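Local coordinates for ESSB (Geobacillus thermodenitrificans, PDB 4ANO), which is an integral membrane component of the type VII secretion system, seen here as its cytoplasmic fragment, at residues A[32-37]-A[132-137]; A[26-31]-A[60-65]; A[9-14]-A[107-112]. All blocks are in the same frame, centred on the assembly; numbering follows the deposited sequence.

Contact 1: A[32-37]-A[132-137]; sequences AKLKMQ and ESLPPD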
ATOM      1  N   ALA A  32      -3.429  25.751  -0.861  1.00 26.92           N
ATOM      2  CA  ALA A  32      -2.575  26.606  -0.112  1.00 29.10           C
ATOM      3  C   ALA A  32      -1.493  25.825   0.633  1.00 29.30           C
ATOM      4  O   ALA A  32      -0.413  26.356   0.951  1.00 31.59           O
ATOM      5  CB  ALA A  32      -3.422  27.519   0.854  1.00 29.52           C
ATOM      6  N   LYS A  33      -1.784  24.553   0.916  1.00 27.77           N
ATOM      7  CA  LYS A  33      -0.888  23.724   1.679  1.00 28.86           C
ATOM      8  C   LYS A  33       0.114  22.905   0.827  1.00 28.18           C
ATOM      9  O   LYS A  33       0.979  22.233   1.404  1.00 30.84           O
ATOM     10  CB  LYS A  33      -1.757  22.738   2.536  1.00 28.12           C
ATOM     11  CG  LYS A  33      -2.399  23.347   3.770  1.00 35.32           C
ATOM     12  CD  LYS A  33      -3.342  22.285   4.424  1.00 41.27           C
ATOM     13  CE  LYS A  33      -3.842  22.733   5.812  1.00 46.83           C
ATOM     14  NZ  LYS A  33      -4.748  21.621   6.335  1.00 49.94           N
ATOM     15  N   LEU A  34      -0.036  22.928  -0.498  1.00 25.99           N
ATOM     16  CA  LEU A  34       0.828  22.209  -1.442  1.00 24.60           C
ATOM     17  C   LEU A  34       2.128  22.904  -1.894  1.00 25.76           C
ATOM     18  O   LEU A  34       2.171  24.127  -2.040  1.00 25.09           O
ATOM     19  CB  LEU A  34      -0.002  21.793  -2.669  1.00 23.16           C
ATOM     20  CG  LEU A  34      -1.352  21.101  -2.465  1.00 23.87           C
ATOM     21  CD1 LEU A  34      -2.184  20.848  -3.729  1.00 20.57           C
ATOM     22  CD2 LEU A  34      -1.121  19.725  -1.703  1.00 22.98           C
ATOM     23  N   LYS A  35       3.154  22.122  -2.218  1.00 24.47           N
ATOM     24  CA  LYS A  35       4.392  22.603  -2.847  1.00 25.88           C
ATOM     25  C   LYS A  35       4.207  22.794  -4.360  1.00 25.37           C
ATOM     26  O   LYS A  35       5.092  23.364  -5.004  1.00 25.60           O
ATOM     27  CB  LYS A  35       5.517  21.613  -2.604  1.00 26.09           C
ATOM     28  CG  LYS A  35       5.831  21.435  -1.189  1.00 29.37           C
ATOM     29  CD  LYS A  35       7.030  20.465  -0.985  1.00 34.04           C
ATOM     30  CE  LYS A  35       7.520  20.496   0.475  1.00 41.46           C
ATOM     31  NZ  LYS A  35       8.032  19.149   0.835  1.00 42.78           N
HETATM   32  N   MSE A  36       3.066  22.303  -4.865  1.00 22.58           N
HETATM   33  CA  MSE A  36       2.707  22.388  -6.283  1.00 23.30           C
HETATM   34  C   MSE A  36       2.846  23.858  -6.767  1.00 23.43           C
HETATM   35  O   MSE A  36       2.511  24.803  -6.045  1.00 22.21           O
HETATM   36  CB  MSE A  36       1.249  21.951  -6.518  1.00 23.57           C
HETATM   37  CG  MSE A  36       0.821  22.061  -7.948  1.00 24.57           C
HETATM   38 SE   MSE A  36      -1.047  21.672  -8.183  1.00 26.47          SE
HETATM   39  CE  MSE A  36      -1.807  23.339  -7.551  1.00 25.21           C
ATOM     40  N   GLN A  37       3.427  24.022  -7.927  1.00 22.82           N
ATOM     41  CA  GLN A  37       3.443  25.409  -8.495  1.00 24.96           C
ATOM     42  C   GLN A  37       2.495  25.394  -9.691  1.00 26.60           C
ATOM     43  O   GLN A  37       1.409  26.055  -9.689  1.00 30.80           O
ATOM     44  CB  GLN A  37       4.903  25.783  -8.791  1.00 22.83           C
ATOM     45  CG  GLN A  37       5.676  25.917  -7.503  1.00 26.40           C
ATOM     46  CD  GLN A  37       7.116  26.396  -7.660  1.00 24.21           C
ATOM     47  OE1 GLN A  37       7.669  26.463  -8.784  1.00 31.69           O
ATOM     48  NE2 GLN A  37       7.689  26.766  -6.580  1.00 26.12           N
ATOM     49  N   GLU A 132       7.580  17.031  -5.038  1.00 20.92           N
ATOM     50  CA  GLU A 132       7.567  18.531  -4.909  1.00 22.33           C
ATOM     51  C   GLU A 132       6.196  19.159  -5.309  1.00 20.08           C
ATOM     52  O   GLU A 132       6.095  20.356  -5.626  1.00 23.26           O
ATOM     53  CB  GLU A 132       8.670  19.123  -5.790  1.00 24.39           C
ATOM     54  CG  GLU A 132      10.080  18.872  -5.316  1.00 33.58           C
ATOM     55  CD  GLU A 132      11.090  19.725  -6.009  1.00 40.34           C
ATOM     56  OE1 GLU A 132      11.310  19.553  -7.245  1.00 47.99           O
ATOM     57  OE2 GLU A 132      11.691  20.563  -5.283  1.00 45.22           O
ATOM     58  N   SER A 133       5.119  18.350  -5.326  1.00 20.23           N
ATOM     59  CA  SER A 133       3.861  18.835  -5.773  1.00 19.98           C
ATOM     60  C   SER A 133       2.666  18.407  -4.889  1.00 21.65           C
ATOM     61  O   SER A 133       1.837  19.212  -4.535  1.00 22.95           O
ATOM     62  CB  SER A 133       3.584  18.431  -7.229  1.00 23.13           C
ATOM     63  OG  SER A 133       4.519  18.974  -8.152  1.00 28.89           O
ATOM     64  N   LEU A 134       2.531  17.122  -4.572  1.00 19.44           N
ATOM     65  CA  LEU A 134       1.305  16.618  -3.975  1.00 18.40           C
ATOM     66  C   LEU A 134       1.716  15.495  -3.041  1.00 18.39           C
ATOM     67  O   LEU A 134       2.378  14.589  -3.422  1.00 19.45           O
ATOM     68  CB  LEU A 134       0.372  16.051  -5.097  1.00 19.59           C
ATOM     69  CG  LEU A 134      -0.975  15.581  -4.572  1.00 19.15           C
ATOM     70  CD1 LEU A 134      -1.803  16.925  -4.371  1.00 22.99           C
ATOM     71  CD2 LEU A 134      -1.694  14.732  -5.609  1.00 20.47           C
ATOM     72  N   PRO A 135       1.325  15.572  -1.799  1.00 18.90           N
ATOM     73  CA  PRO A 135       1.811  14.538  -0.844  1.00 19.53           C
ATOM     74  C   PRO A 135       1.350  13.117  -1.252  1.00 18.72           C
ATOM     75  O   PRO A 135       0.246  12.934  -1.708  1.00 17.93           O
ATOM     76  CB  PRO A 135       1.131  14.940   0.473  1.00 20.88           C
ATOM     77  CG  PRO A 135       0.786  16.411   0.305  1.00 20.31           C
ATOM     78  CD  PRO A 135       0.415  16.534  -1.161  1.00 22.01           C
ATOM     79  N   PRO A 136       2.184  12.121  -0.996  1.00 19.20           N
ATOM     80  CA  PRO A 136       3.547  12.280  -0.402  1.00 20.53           C
ATOM     81  C   PRO A 136       4.453  12.904  -1.459  1.00 19.36           C
ATOM     82  O   PRO A 136       4.555  12.412  -2.604  1.00 19.59           O
ATOM     83  CB  PRO A 136       3.950  10.833  -0.063  1.00 19.30           C
ATOM     84  CG  PRO A 136       3.179  10.028  -1.094  1.00 19.13           C
ATOM     85  CD  PRO A 136       1.817  10.724  -1.146  1.00 21.21           C
ATOM     86  N   ASP A 137       5.091  13.995  -1.087  1.00 18.38           N
ATOM     87  CA  ASP A 137       5.800  14.821  -2.104  1.00 21.90           C
ATOM     88  C   ASP A 137       7.340  14.821  -1.999  1.00 22.24           C
ATOM     89  O   ASP A 137       8.007  15.583  -2.682  1.00 21.91           O
ATOM     90  CB  ASP A 137       5.245  16.286  -2.044  1.00 21.83           C
ATOM     91  CG  ASP A 137       5.510  16.987  -0.704  1.00 27.90           C
ATOM     92  OD1 ASP A 137       6.337  16.533   0.122  1.00 25.77           O
ATOM     93  OD2 ASP A 137       4.840  17.998  -0.402  1.00 29.98           O
TER
HETATM   94  O   HOH W   1       2.788  19.289  -1.310  1.00 26.07           O
HETATM   95  O   HOH W   2       6.726  17.400   2.508  1.00 35.12           O
HETATM   96  O   HOH W   3       9.416  18.044  -1.760  1.00 49.44           O
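Leu34 sets its CD2 methyl against CD of Pro135, at 3.6 Å, the two side chains crossing at about a right angle, and the same methyl lies 3.9 Å from CD1 of Leu134. Two loops meet here, one following strand 25-30 and the other strand 129-130, where Ser133 and Leu134 both face one residue of that strand, a classic beta bulge. The apolar patch continues onto Phe29 of strand 25-30. Beside this patch the chain of Lys35 crosses that of Asp137 and forms a salt bridge, NZ lying 3.2 Å from OD1 and 50° out of the carboxylate plane. A chi1 of 63° sets CG of Asp137 between the backbone N and the carbonyl carbon, 3.7 Å from NZ of Lys35, and the carboxylate accepts hydrogen bonds from two waters. One of them spans OD1 and Lys35 NZ. An alanine in place of Asp137 would probably leave the Lys35 ammonium without its carboxylate mate and each of the two waters with one acceptor fewer. The hydroxyl of Ser133 bonds to Glu41. Between the backbones, the N-H of selenomethionine Met36 bonds weakly to Ser133 O (3.3 Å), while the second water accepts from Lys35 N and donates to Asp137 OD2 at 2.6 Å.

Contact 2: A[26-31]-A[60-65]; sequences TVIFQR and EDEVKV
Strands 26-30 and 62-65 run antiparallel, 164° between their directions and 4.6 Å apart at closest approach, with Val27-Val65 and Phe29-Val63 as hydrogen-bonded pairs and Ile28-Lys64 and Gln30-Glu62 as non-hydrogen-bonded ones. Each hydrogen-bonded pair exchanges two bonds, the shortest from Phe29 N to Val63 O at 2.8 Å. Beyond the last pair, Arg31 N still reaches Asp61 O at 2.9 Å as the chain leaves the strand. CA-H groups of Thr26 and Lys64 add close approaches to the carbonyl oxygens of Val65 and Val27.

Side chains divide between the two faces. On one, Val27 and Val65 lie side by side, CG1 of the former 3.6 Å from CB of the latter. The Phe29 ring turns its edge to Val63 O, which lies in the ring plane 3.6 Å from CD1, and Leu15 of helix 10-15 packs on both Val27 and Phe29. The other face is mixed: Ile28 lies alongside the aliphatic chain of Lys64, and Gln30 alongside Glu62. There Gln30 NE2 donates to Glu62 OE2 (3.1 Å), meeting the oxygen on its anti side, with amide and carboxylate planes 72° apart; a bend at chi2 (-49°) brings CD round, and the amide lies alongside the glutamate. A water donates to Gln30 OE1 and weakly to the same Glu62 oxygen. Past the strand end, Arg31 lays CD 3.4 Å from Glu60 O, and its NH1 is bonded to Ser59 O.

One apolar face against helix 10-15 and one mixed face belong to a central strand pair in a four-stranded antiparallel sheet, consistent with the smaller, sheet-bearing lobe of a kinase-like fold.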
ATOM      1  N   THR A  26     -12.359   9.607  -3.541  1.00 26.31           N
ATOM      2  CA  THR A  26     -12.123  11.013  -3.874  1.00 25.10           C
ATOM      3  C   THR A  26     -11.332  11.648  -2.767  1.00 23.64           C
ATOM      4  O   THR A  26     -11.784  11.642  -1.609  1.00 24.22           O
ATOM      5  CB  THR A  26     -13.488  11.752  -4.050  1.00 27.69           C
ATOM      6  OG1 THR A  26     -14.208  11.087  -5.115  1.00 29.93           O
ATOM      7  CG2 THR A  26     -13.245  13.170  -4.408  1.00 28.77           C
ATOM      8  N   VAL A  27     -10.193  12.301  -3.127  1.00 22.95           N
ATOM      9  CA  VAL A  27      -9.358  12.911  -2.104  1.00 23.27           C
ATOM     10  C   VAL A  27      -9.342  14.415  -2.417  1.00 20.67           C
ATOM     11  O   VAL A  27      -9.173  14.799  -3.581  1.00 23.87           O
ATOM     12  CB  VAL A  27      -7.938  12.248  -2.038  1.00 21.21           C
ATOM     13  CG1 VAL A  27      -7.218  12.305  -3.334  1.00 30.74           C
ATOM     14  CG2 VAL A  27      -7.059  12.884  -0.969  1.00 27.90           C
ATOM     15  N   ILE A  28      -9.405  15.217  -1.358  0.70 23.33           N
ATOM     16  CA  ILE A  28      -9.494  16.681  -1.471  0.70 22.22           C
ATOM     17  C   ILE A  28      -8.311  17.301  -0.696  0.70 21.68           C
ATOM     18  O   ILE A  28      -8.102  17.019   0.507  0.70 22.72           O
ATOM     19  CB  ILE A  28     -10.862  17.206  -0.906  0.70 22.80           C
ATOM     20  CG1 ILE A  28     -12.099  16.539  -1.579  0.70 27.09           C
ATOM     21  CG2 ILE A  28     -10.928  18.760  -0.962  0.70 27.85           C
ATOM     22  CD1 ILE A  28     -12.061  16.601  -3.037  0.70 31.12           C
ATOM     23  N   PHE A  29      -7.474  18.067  -1.407  1.00 21.23           N
ATOM     24  CA  PHE A  29      -6.374  18.753  -0.725  1.00 20.45           C
ATOM     25  C   PHE A  29      -6.661  20.295  -0.828  1.00 21.42           C
ATOM     26  O   PHE A  29      -7.220  20.735  -1.809  1.00 23.95           O
ATOM     27  CB  PHE A  29      -5.053  18.572  -1.493  1.00 20.93           C
ATOM     28  CG  PHE A  29      -4.574  17.154  -1.607  1.00 20.81           C
ATOM     29  CD1 PHE A  29      -5.085  16.316  -2.549  1.00 21.29           C
ATOM     30  CD2 PHE A  29      -3.529  16.743  -0.748  1.00 19.00           C
ATOM     31  CE1 PHE A  29      -4.629  14.930  -2.641  1.00 26.40           C
ATOM     32  CE2 PHE A  29      -3.031  15.430  -0.842  1.00 25.63           C
ATOM     33  CZ  PHE A  29      -3.611  14.533  -1.749  1.00 22.66           C
ATOM     34  N   GLN A  30      -6.131  21.041   0.132  1.00 23.59           N
ATOM     35  CA  GLN A  30      -6.097  22.511   0.076  1.00 22.57           C
ATOM     36  C   GLN A  30      -4.886  22.986  -0.675  1.00 22.98           C
ATOM     37  O   GLN A  30      -3.794  22.684  -0.302  1.00 23.27           O
ATOM     38  CB  GLN A  30      -6.093  23.040   1.519  1.00 25.65           C
ATOM     39  CG  GLN A  30      -7.284  22.694   2.328  1.00 24.89           C
ATOM     40  CD  GLN A  30      -8.592  22.995   1.620  1.00 32.68           C
ATOM     41  OE1 GLN A  30      -8.925  24.153   1.323  1.00 33.10           O
ATOM     42  NE2 GLN A  30      -9.338  21.958   1.320  1.00 31.18           N
ATOM     43  N   ARG A  31      -5.092  23.755  -1.747  1.00 22.87           N
ATOM     44  CA  ARG A  31      -4.036  24.181  -2.618  1.00 25.73           C
ATOM     45  C   ARG A  31      -2.976  25.001  -1.853  1.00 25.52           C
ATOM     46  O   ARG A  31      -1.774  24.926  -2.110  1.00 27.04           O
ATOM     47  CB  ARG A  31      -4.653  25.001  -3.752  1.00 24.06           C
ATOM     48  CG  ARG A  31      -4.024  24.801  -5.013  1.00 30.61           C
ATOM     49  CD  ARG A  31      -4.692  25.709  -6.107  1.00 25.95           C
ATOM     50  NE  ARG A  31      -3.666  26.243  -6.976  1.00 27.41           N
ATOM     51  CZ  ARG A  31      -3.912  26.764  -8.178  1.00 24.99           C
ATOM     52  NH1 ARG A  31      -5.144  26.762  -8.627  1.00 24.18           N
ATOM     53  NH2 ARG A  31      -2.903  27.176  -8.954  1.00 27.16           N
ATOM     54  N   GLU A  60      -9.370  27.025  -7.828  1.00 26.69           N
ATOM     55  CA  GLU A  60      -8.601  28.045  -7.213  1.00 27.00           C
ATOM     56  C   GLU A  60      -8.128  27.698  -5.808  1.00 27.67           C
ATOM     57  O   GLU A  60      -7.034  28.041  -5.440  1.00 28.89           O
ATOM     58  CB  GLU A  60      -9.422  29.342  -7.048  1.00 26.66           C
ATOM     59  CG  GLU A  60     -10.102  29.724  -8.273  1.00 32.41           C
ATOM     60  CD  GLU A  60     -10.458  31.207  -8.232  1.00 33.01           C
ATOM     61  OE1 GLU A  60     -10.586  31.750  -7.103  1.00 36.19           O
ATOM     62  OE2 GLU A  60     -10.564  31.744  -9.359  1.00 38.53           O
ATOM     63  N   ASP A  61      -8.915  26.952  -5.026  1.00 27.92           N
ATOM     64  CA  ASP A  61      -8.525  26.710  -3.651  1.00 28.36           C
ATOM     65  C   ASP A  61      -8.159  25.234  -3.341  1.00 26.03           C
ATOM     66  O   ASP A  61      -7.695  24.942  -2.270  1.00 25.96           O
ATOM     67  CB  ASP A  61      -9.653  27.130  -2.734  1.00 31.82           C
ATOM     68  CG  ASP A  61      -9.835  28.649  -2.718  1.00 38.41           C
ATOM     69  OD1 ASP A  61      -8.848  29.378  -2.977  1.00 37.30           O
ATOM     70  OD2 ASP A  61     -10.960  29.065  -2.454  1.00 45.93           O
ATOM     71  N   GLU A  62      -8.480  24.328  -4.231  1.00 23.82           N
ATOM     72  CA  GLU A  62      -8.337  22.892  -3.843  1.00 25.85           C
ATOM     73  C   GLU A  62      -7.847  22.054  -4.990  1.00 23.82           C
ATOM     74  O   GLU A  62      -7.974  22.407  -6.143  1.00 24.63           O
ATOM     75  CB  GLU A  62      -9.696  22.259  -3.445  1.00 24.66           C
ATOM     76  CG  GLU A  62     -10.248  22.865  -2.195  1.00 29.71           C
ATOM     77  CD  GLU A  62     -11.595  22.346  -1.852  1.00 27.43           C
ATOM     78  OE1 GLU A  62     -12.426  22.097  -2.727  1.00 33.78           O
ATOM     79  OE2 GLU A  62     -11.787  22.181  -0.634  1.00 34.16           O
ATOM     80  N   VAL A  63      -7.236  20.914  -4.658  1.00 23.93           N
ATOM     81  CA  VAL A  63      -6.936  19.921  -5.668  1.00 22.41           C
ATOM     82  C   VAL A  63      -7.777  18.668  -5.292  1.00 22.07           C
ATOM     83  O   VAL A  63      -7.703  18.181  -4.155  1.00 21.23           O
ATOM     84  CB  VAL A  63      -5.384  19.548  -5.684  1.00 22.19           C
ATOM     85  CG1 VAL A  63      -5.136  18.272  -6.487  1.00 22.35           C
ATOM     86  CG2 VAL A  63      -4.566  20.776  -6.214  1.00 23.08           C
ATOM     87  N   LYS A  64      -8.567  18.191  -6.238  1.00 22.71           N
ATOM     88  CA  LYS A  64      -9.454  17.007  -6.063  1.00 23.79           C
ATOM     89  C   LYS A  64      -8.982  15.892  -7.014  1.00 23.23           C
ATOM     90  O   LYS A  64      -8.617  16.167  -8.207  1.00 23.19           O
ATOM     91  CB  LYS A  64     -10.931  17.397  -6.267  1.00 24.13           C
ATOM     92  CG  LYS A  64     -11.891  16.261  -6.282  1.00 29.14           C
ATOM     93  CD  LYS A  64     -13.225  16.873  -6.809  1.00 31.91           C
ATOM     94  CE  LYS A  64     -14.437  16.195  -6.297  1.00 41.40           C
ATOM     95  NZ  LYS A  64     -15.590  16.575  -7.272  1.00 47.50           N
ATOM     96  N   VAL A  65      -8.777  14.680  -6.472  1.00 21.84           N
ATOM     97  CA  VAL A  65      -8.422  13.486  -7.312  1.00 21.53           C
ATOM     98  C   VAL A  65      -9.586  12.478  -7.095  1.00 21.00           C
ATOM     99  O   VAL A  65      -9.935  12.162  -5.962  1.00 22.55           O
ATOM    100  CB  VAL A  65      -7.071  12.860  -6.888  1.00 21.75           C
ATOM    101  CG1 VAL A  65      -6.630  11.675  -7.770  1.00 25.01           C
ATOM    102  CG2 VAL A  65      -5.956  13.952  -6.863  1.00 22.69           C
TER
HETATM  103  O   HOH W   4     -11.107  25.473   0.307  1.00 44.06           O

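Contact 3: A[9-14]-A[107-112]; sequences TYLETQ and IFIVCP
Tyr10, Leu11 and Gln14 of helix 10-15 close over Ile109 and Cys111, and every direct contact between the two segments is apolar or sulfur-based. CD1 of Ile109 is the atom most shared: it meets CB of Gln14 at 3.6 Å and CE2 of the Tyr10 ring at 4.0 Å. A chi1 of 170° sets CG1 anti to the backbone N, and CD1 beyond it meets the helix. In the conformer of Leu11 considered here, one of two, CD2 also approaches that methyl.

The sulfur contacts centre on Cys111. Its SG lies 3.5 Å from CG of Leu11 in that same conformer, and at the edge of the Tyr10 ring, 5.4 Å from the centroid and 81° off the normal, a sulfur-aromatic contact, while CB sits 4.0 Å from CD2 of that ring. Within the helix, CG of Gln14 rests over one face of the Tyr10 ring, offset toward the rim.

Polar bonds shape the start of the helix. Thr9 and Glu12 form a capping box, Glu12 N donating to Thr9 OG1 (3.3 Å) and Thr9 N to Glu12 OE1 (3.1 Å). Thr13 grips Thr9 O twice, N and OG1 arriving from opposite faces of its plane.

The phenol OH of Tyr10 is bonded to Glu147, and Phe162 meets its ring edge-to-face, so helix 10-15 touches helices 141-155 and 162-168 directly through Tyr10 and also packs on the loop between strands 106-107 and 115-117.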
ATOM      1  N   THR A   9      -7.902   8.735   8.953  1.00 36.14           N
ATOM      2  CA  THR A   9      -7.177   7.481   8.700  1.00 33.15           C
ATOM      3  C   THR A   9      -5.682   7.788   8.544  1.00 29.94           C
ATOM      4  O   THR A   9      -5.303   8.923   8.520  1.00 28.74           O
ATOM      5  CB  THR A   9      -7.691   6.784   7.452  1.00 33.11           C
ATOM      6  OG1 THR A   9      -7.559   7.646   6.320  1.00 32.27           O
ATOM      7  CG2 THR A   9      -9.170   6.373   7.635  1.00 33.25           C
ATOM      8  N   TYR A  10      -4.856   6.762   8.422  1.00 28.08           N
ATOM      9  CA  TYR A  10      -3.441   7.030   8.194  1.00 27.27           C
ATOM     10  C   TYR A  10      -3.249   7.861   6.877  1.00 25.09           C
ATOM     11  O   TYR A  10      -2.515   8.864   6.871  1.00 26.76           O
ATOM     12  CB  TYR A  10      -2.722   5.683   8.067  1.00 27.06           C
ATOM     13  CG  TYR A  10      -1.243   5.837   7.808  1.00 22.39           C
ATOM     14  CD1 TYR A  10      -0.387   6.236   8.804  1.00 25.04           C
ATOM     15  CD2 TYR A  10      -0.737   5.565   6.543  1.00 24.34           C
ATOM     16  CE1 TYR A  10       0.951   6.363   8.565  1.00 24.74           C
ATOM     17  CE2 TYR A  10       0.627   5.660   6.267  1.00 19.99           C
ATOM     18  CZ  TYR A  10       1.470   6.051   7.282  1.00 20.88           C
ATOM     19  OH  TYR A  10       2.772   6.229   6.999  1.00 23.04           O
ATOM     20  N   LEU A  11      -3.861   7.423   5.787  0.50 26.21           N
ATOM     21  CA  LEU A  11      -3.802   8.169   4.522  0.50 25.93           C
ATOM     22  C   LEU A  11      -4.142   9.620   4.771  0.50 25.76           C
ATOM     23  O   LEU A  11      -3.368  10.547   4.454  0.50 23.20           O
ATOM     24  CB  LEU A  11      -4.830   7.606   3.555  0.50 26.34           C
ATOM     25  CG  LEU A  11      -4.397   6.482   2.632  0.50 25.98           C
ATOM     26  CD1 LEU A  11      -5.555   6.084   1.735  0.50 25.61           C
ATOM     27  CD2 LEU A  11      -3.132   6.815   1.797  0.50 21.70           C
ATOM     28  N   GLU A  12      -5.320   9.839   5.344  1.00 24.84           N
ATOM     29  CA  GLU A  12      -5.740  11.262   5.544  1.00 27.26           C
ATOM     30  C   GLU A  12      -4.741  12.110   6.280  1.00 27.28           C
ATOM     31  O   GLU A  12      -4.429  13.249   5.918  1.00 28.06           O
ATOM     32  CB  GLU A  12      -7.097  11.312   6.238  1.00 28.15           C
ATOM     33  CG  GLU A  12      -8.160  10.885   5.299  1.00 28.94           C
ATOM     34  CD  GLU A  12      -9.515  11.026   5.964  1.00 36.89           C
ATOM     35  OE1 GLU A  12      -9.648  10.420   7.044  1.00 39.58           O
ATOM     36  OE2 GLU A  12     -10.410  11.731   5.436  1.00 34.47           O
ATOM     37  N   THR A  13      -4.210  11.564   7.361  1.00 27.31           N
ATOM     38  CA  THR A  13      -3.225  12.219   8.166  1.00 27.90           C
ATOM     39  C   THR A  13      -1.907  12.478   7.415  1.00 27.59           C
ATOM     40  O   THR A  13      -1.332  13.595   7.506  1.00 26.19           O
ATOM     41  CB  THR A  13      -2.994  11.379   9.470  1.00 28.81           C
ATOM     42  OG1 THR A  13      -4.237  11.309  10.177  1.00 35.48           O
ATOM     43  CG2 THR A  13      -1.995  12.065  10.368  1.00 31.46           C
ATOM     44  N   GLN A  14      -1.393  11.458   6.703  1.00 24.43           N
ATOM     45  CA  GLN A  14      -0.122  11.656   5.979  1.00 23.84           C
ATOM     46  C   GLN A  14      -0.288  12.657   4.801  1.00 23.17           C
ATOM     47  O   GLN A  14       0.697  13.381   4.435  1.00 26.04           O
ATOM     48  CB  GLN A  14       0.373  10.374   5.319  1.00 24.71           C
ATOM     49  CG  GLN A  14       0.899   9.313   6.338  1.00 24.50           C
ATOM     50  CD  GLN A  14       2.031   9.834   7.156  1.00 22.88           C
ATOM     51  OE1 GLN A  14       3.046  10.375   6.630  1.00 26.23           O
ATOM     52  NE2 GLN A  14       1.834   9.857   8.474  1.00 29.26           N
ATOM     53  N   ILE A 107       5.443   9.105  -6.201  1.00 19.27           N
ATOM     54  CA  ILE A 107       5.898   8.675  -4.871  1.00 20.22           C
ATOM     55  C   ILE A 107       4.830   7.848  -4.206  1.00 19.63           C
ATOM     56  O   ILE A 107       3.669   8.295  -4.123  1.00 21.16           O
ATOM     57  CB  ILE A 107       6.284   9.866  -3.981  1.00 20.75           C
ATOM     58  CG1 ILE A 107       7.439  10.666  -4.654  1.00 23.91           C
ATOM     59  CG2 ILE A 107       6.647   9.413  -2.557  1.00 22.03           C
ATOM     60  CD1 ILE A 107       7.865  11.983  -3.902  1.00 22.43           C
ATOM     61  N   PHE A 108       5.173   6.660  -3.716  0.50 20.30           N
ATOM     62  CA  PHE A 108       4.129   5.732  -3.236  0.50 20.59           C
ATOM     63  C   PHE A 108       3.930   5.739  -1.721  0.50 19.89           C
ATOM     64  O   PHE A 108       4.916   5.888  -0.969  0.50 19.89           O
ATOM     65  CB  PHE A 108       4.423   4.326  -3.775  0.50 22.84           C
ATOM     66  CG  PHE A 108       4.326   4.273  -5.281  0.50 26.23           C
ATOM     67  CD1 PHE A 108       3.105   4.089  -5.885  0.50 27.95           C
ATOM     68  CD2 PHE A 108       5.459   4.522  -6.081  0.50 27.78           C
ATOM     69  CE1 PHE A 108       2.996   4.083  -7.287  0.50 32.00           C
ATOM     70  CE2 PHE A 108       5.368   4.548  -7.491  0.50 28.63           C
ATOM     71  CZ  PHE A 108       4.144   4.320  -8.087  0.50 30.93           C
ATOM     72  N   ILE A 109       2.661   5.755  -1.305  1.00 17.55           N
ATOM     73  CA  ILE A 109       2.262   5.608   0.131  1.00 17.63           C
ATOM     74  C   ILE A 109       1.553   4.274   0.261  1.00 16.94           C
ATOM     75  O   ILE A 109       0.534   3.995  -0.436  1.00 17.28           O
ATOM     76  CB  ILE A 109       1.438   6.802   0.699  1.00 16.98           C
ATOM     77  CG1 ILE A 109       0.832   6.479   2.107  1.00 17.51           C
ATOM     78  CG2 ILE A 109       0.240   7.266  -0.271  1.00 19.19           C
ATOM     79  CD1 ILE A 109       0.437   7.801   2.841  1.00 21.72           C
ATOM     80  N   VAL A 110       2.060   3.427   1.196  1.00 17.20           N
ATOM     81  CA  VAL A 110       1.594   2.051   1.269  1.00 17.68           C
ATOM     82  C   VAL A 110       0.789   1.843   2.556  1.00 18.70           C
ATOM     83  O   VAL A 110       1.266   2.011   3.696  1.00 19.85           O
ATOM     84  CB  VAL A 110       2.770   1.050   1.220  1.00 16.42           C
ATOM     85  CG1 VAL A 110       2.255  -0.374   1.379  1.00 18.70           C
ATOM     86  CG2 VAL A 110       3.576   1.263  -0.079  1.00 19.25           C
ATOM     87  N   CYS A 111      -0.478   1.470   2.412  1.00 18.65           N
ATOM     88  CA  CYS A 111      -1.322   1.131   3.537  1.00 16.65           C
ATOM     89  C   CYS A 111      -2.540   0.390   2.968  1.00 20.10           C
ATOM     90  O   CYS A 111      -2.784   0.523   1.780  1.00 21.36           O
ATOM     91  CB  CYS A 111      -1.644   2.287   4.457  1.00 18.87           C
ATOM     92  SG  CYS A 111      -2.613   3.578   3.481  0.99 23.79           S
ATOM     93  N   PRO A 112      -3.283  -0.353   3.792  1.00 19.76           N
ATOM     94  CA  PRO A 112      -4.376  -1.185   3.265  1.00 22.28           C
ATOM     95  C   PRO A 112      -5.460  -0.348   2.588  1.00 20.71           C
ATOM     96  O   PRO A 112      -5.972  -0.812   1.551  1.00 25.09           O
ATOM     97  CB  PRO A 112      -4.918  -1.904   4.549  1.00 23.32           C
ATOM     98  CG  PRO A 112      -3.615  -2.118   5.320  1.00 24.24           C
ATOM     99  CD  PRO A 112      -2.857  -0.789   5.141  1.00 20.68           C
TER

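How the contacts relate
Contacts 1 and 2 have centres 11 Å apart and form one continuous apolar patch: CD1 of Leu34 lies 3.4 Å from CG2 of Val63, and CE2 of Phe29 lies 3.6 Å from CD of Pro135. Contact 3 is about 15 Å from contact 1, centre to centre, yet joins it where O of Pro136 lies 3.4 Å from CB of Ile107. Contacts 2 and 3 do not touch; about 7 Å separates their nearest atoms. The segment 132-137 therefore reaches both the sheet and the loop that packs on helix 10-15. A bound sodium ion is about 14 Å from the Asp137 side chain, too far for direct coordination.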